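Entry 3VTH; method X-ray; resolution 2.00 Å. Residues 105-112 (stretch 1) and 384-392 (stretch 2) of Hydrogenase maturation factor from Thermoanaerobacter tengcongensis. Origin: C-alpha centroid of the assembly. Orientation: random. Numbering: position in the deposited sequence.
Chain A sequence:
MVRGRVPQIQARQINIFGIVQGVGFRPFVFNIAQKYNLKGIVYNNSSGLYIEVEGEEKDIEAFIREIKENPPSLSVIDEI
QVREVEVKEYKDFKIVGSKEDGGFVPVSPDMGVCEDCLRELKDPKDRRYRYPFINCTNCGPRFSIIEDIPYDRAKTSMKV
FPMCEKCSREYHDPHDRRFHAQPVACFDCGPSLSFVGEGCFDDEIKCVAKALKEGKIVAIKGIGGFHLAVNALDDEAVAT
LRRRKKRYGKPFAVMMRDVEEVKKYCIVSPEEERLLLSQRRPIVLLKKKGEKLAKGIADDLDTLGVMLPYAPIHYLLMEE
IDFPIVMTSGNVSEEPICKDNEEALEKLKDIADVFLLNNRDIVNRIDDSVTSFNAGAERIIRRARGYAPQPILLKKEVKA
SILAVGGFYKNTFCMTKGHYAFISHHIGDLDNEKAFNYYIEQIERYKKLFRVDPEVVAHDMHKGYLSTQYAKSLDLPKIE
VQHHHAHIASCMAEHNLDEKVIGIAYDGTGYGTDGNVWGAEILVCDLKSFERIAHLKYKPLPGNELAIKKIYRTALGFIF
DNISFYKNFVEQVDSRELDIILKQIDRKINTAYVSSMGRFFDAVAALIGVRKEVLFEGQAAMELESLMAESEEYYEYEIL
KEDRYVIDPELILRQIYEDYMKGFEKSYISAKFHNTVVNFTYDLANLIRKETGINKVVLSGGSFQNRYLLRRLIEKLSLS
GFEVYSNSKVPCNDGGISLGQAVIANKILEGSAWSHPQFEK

Stretch 1, residues 105-112: VPVSPDMG
Stretch 2, residues 384-392: ARGYAPQPI

How do the two stretches lie against each other? Both are irregular, apart from Ile-392, which is strand, and they run in opposite directions. Val-105 to Gly-112 is largely extended, phi -144 to -59 and psi 135 to 162. Register is closest at Pro-109 and Gly-386, whose CA atoms are 4.9 Å apart; 409 Å² is buried in total. Stretch 2 turns at Gly-386 (87/-17) and Tyr-387 (-116/-64), closed by Tyr-387 N and Ala-388 N to Ala-384 O at 3.0 and 2.9 Å. A CB on Gly-386 would jam against the O of Arg-385.

Why is Pro-109 central? Its CA-to-CB bond points toward stretch 2, and its C-gamma exo ring meets backbone carbonyls: CG lies 3.2 Å from Tyr-387 O, and CB 3.5 Å from Gly-386 O and 3.6 Å from Ala-388 O. Proline has no N-H to offer them, so these are packing contacts. Pro-389, after a cis peptide and with phi/psi -99/30, is C-gamma endo; its CD lies 4.3 Å from Pro-109 CG and its CG 4.2 Å from Val-107 CB (chi1 t). Pro-106 CB meets Pro-391 CD at 4.2 Å.

What joins the stretches without direct hydrogen bonds? Water 2 accepts from Asp-110 N and Gly-386 N, both 2.9 Å away, and donates to Asp-110 OD2 and Ala-388 O, both at 2.7 Å. Asp-110, chi1 m and chi2 -74°, thus reaches one water with backbone and carboxylate. Water 1 accepts from Val-107 N and donates to Pro-389 O, each 2.7 Å away.

How are the other side chains placed? Arg-385 runs t, t, p with chi4 76°; its CG packs 4.1 Å from Asp-110 CB, while water 3 links NH1 (3.0 Å) to Asp-110 O (2.7 Å). That carbonyl also receives a CA-H...O contact from Gly-386 CA at 3.3 Å. Gln-390 is t, t with chi3 -14°, its CB 3.9 Å from Pro-109 CG. The CA-to-CB bond of Met-111 points away, yet its m, m, t chain brings CE 3.9 Å from Gly-386 O.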

# COMPACT_ATOMS: atom_id res chain seq x y z
N VAL A 105 -14.88 -15.18 4.92
CA VAL A 105 -14.40 -14.43 6.07
C VAL A 105 -13.13 -13.67 5.69
O VAL A 105 -12.28 -14.19 4.96
CB VAL A 105 -14.16 -15.37 7.30
CG1 VAL A 105 -13.13 -16.45 6.98
CG2 VAL A 105 -13.74 -14.57 8.55
N PRO A 106 -12.99 -12.43 6.19
CA PRO A 106 -11.72 -11.72 6.00
C PRO A 106 -10.54 -12.49 6.63
O PRO A 106 -10.74 -13.33 7.51
CB PRO A 106 -11.95 -10.42 6.75
CG PRO A 106 -13.44 -10.19 6.63
CD PRO A 106 -14.05 -11.56 6.74
N VAL A 107 -9.33 -12.19 6.14
CA VAL A 107 -8.08 -12.80 6.61
C VAL A 107 -7.19 -11.70 7.20
O VAL A 107 -7.06 -10.61 6.63
CB VAL A 107 -7.37 -13.56 5.46
CG1 VAL A 107 -5.90 -13.90 5.80
CG2 VAL A 107 -8.14 -14.86 5.11
N SER A 108 -6.61 -11.99 8.36
CA SER A 108 -5.71 -11.05 9.03
C SER A 108 -4.46 -10.75 8.20
O SER A 108 -3.88 -11.66 7.61
CB SER A 108 -5.28 -11.58 10.40
OG SER A 108 -4.40 -10.64 11.04
N PRO A 109 -4.03 -9.47 8.16
CA PRO A 109 -2.68 -9.24 7.65
C PRO A 109 -1.60 -9.87 8.56
O PRO A 109 -1.87 -10.21 9.72
CB PRO A 109 -2.54 -7.71 7.65
CG PRO A 109 -3.98 -7.20 7.60
CD PRO A 109 -4.76 -8.21 8.41
N ASP A 110 -0.41 -10.03 8.00
CA ASP A 110 0.80 -10.38 8.75
C ASP A 110 1.15 -9.29 9.75
O ASP A 110 1.07 -8.10 9.44
CB ASP A 110 1.95 -10.56 7.76
CG ASP A 110 1.61 -11.55 6.68
OD1 ASP A 110 1.58 -12.76 6.98
OD2 ASP A 110 1.31 -11.10 5.54
N MET A 111 1.59 -9.71 10.94
CA MET A 111 1.81 -8.77 12.03
C MET A 111 3.20 -8.87 12.65
O MET A 111 3.73 -9.97 12.81
CB MET A 111 0.72 -8.96 13.12
CG MET A 111 -0.68 -8.48 12.69
SD MET A 111 -0.77 -6.68 12.46
CE MET A 111 -2.22 -6.52 11.39
N GLY A 112 3.79 -7.71 12.99
CA GLY A 112 5.05 -7.61 13.72
C GLY A 112 5.00 -8.24 15.11
O GLY A 112 3.93 -8.39 15.69
N ALA A 384 0.48 -2.99 1.30
CA ALA A 384 0.94 -4.38 1.17
C ALA A 384 1.08 -5.01 2.55
O ALA A 384 0.10 -5.01 3.31
CB ALA A 384 2.26 -4.45 0.35
N ARG A 385 2.25 -5.55 2.89
CA ARG A 385 2.37 -6.31 4.15
C ARG A 385 1.86 -5.53 5.37
O ARG A 385 2.19 -4.34 5.54
CB ARG A 385 3.81 -6.78 4.41
CG ARG A 385 3.95 -7.59 5.74
CD ARG A 385 5.38 -8.05 6.05
NE ARG A 385 6.38 -7.00 5.87
CZ ARG A 385 6.59 -5.98 6.71
NH1 ARG A 385 5.90 -5.84 7.84
NH2 ARG A 385 7.55 -5.10 6.42
N GLY A 386 1.07 -6.19 6.22
CA GLY A 386 0.57 -5.53 7.44
C GLY A 386 -0.73 -4.76 7.24
O GLY A 386 -1.42 -4.47 8.23
N TYR A 387 -1.09 -4.47 5.98
CA TYR A 387 -2.36 -3.80 5.64
C TYR A 387 -3.26 -4.72 4.81
O TYR A 387 -4.35 -5.08 5.24
CB TYR A 387 -2.12 -2.49 4.88
CG TYR A 387 -1.47 -1.40 5.71
CD1 TYR A 387 -2.21 -0.28 6.13
CD2 TYR A 387 -0.12 -1.51 6.11
CE1 TYR A 387 -1.62 0.72 6.90
CE2 TYR A 387 0.47 -0.52 6.89
CZ TYR A 387 -0.27 0.60 7.28
OH TYR A 387 0.35 1.59 8.03
N ALA A 388 -2.80 -5.07 3.61
CA ALA A 388 -3.46 -6.10 2.83
C ALA A 388 -3.28 -7.44 3.52
O ALA A 388 -2.22 -7.72 4.09
CB ALA A 388 -2.88 -6.15 1.41
N PRO A 389 -4.30 -8.32 3.43
CA PRO A 389 -5.50 -8.18 2.62
C PRO A 389 -6.74 -7.68 3.39
O PRO A 389 -7.87 -8.06 3.05
CB PRO A 389 -5.74 -9.61 2.17
CG PRO A 389 -5.37 -10.42 3.43
CD PRO A 389 -4.22 -9.65 4.07
N GLN A 390 -6.55 -6.88 4.44
CA GLN A 390 -7.71 -6.34 5.17
C GLN A 390 -8.58 -5.55 4.19
O GLN A 390 -8.07 -4.67 3.47
CB GLN A 390 -7.28 -5.48 6.37
CG GLN A 390 -8.45 -4.83 7.15
CD GLN A 390 -8.00 -4.09 8.40
OE1 GLN A 390 -6.87 -4.24 8.86
NE2 GLN A 390 -8.89 -3.27 8.96
N PRO A 391 -9.89 -5.87 4.15
CA PRO A 391 -10.75 -5.21 3.18
C PRO A 391 -11.11 -3.77 3.57
O PRO A 391 -10.99 -3.40 4.74
CB PRO A 391 -12.00 -6.08 3.17
CG PRO A 391 -12.06 -6.64 4.61
CD PRO A 391 -10.62 -6.91 4.93
N ILE A 392 -11.51 -3.00 2.57
CA ILE A 392 -12.17 -1.71 2.79
C ILE A 392 -13.65 -1.99 3.07
O ILE A 392 -14.31 -2.72 2.32
CB ILE A 392 -12.01 -0.78 1.55
CG1 ILE A 392 -10.52 -0.56 1.20
CG2 ILE A 392 -12.73 0.56 1.76
CD1 ILE A 392 -9.64 -0.18 2.37
O HOH W 1 -8.95 -9.99 4.68
O HOH W 2 -0.05 -8.77 5.36
O HOH W 3 3.41 -6.78 9.25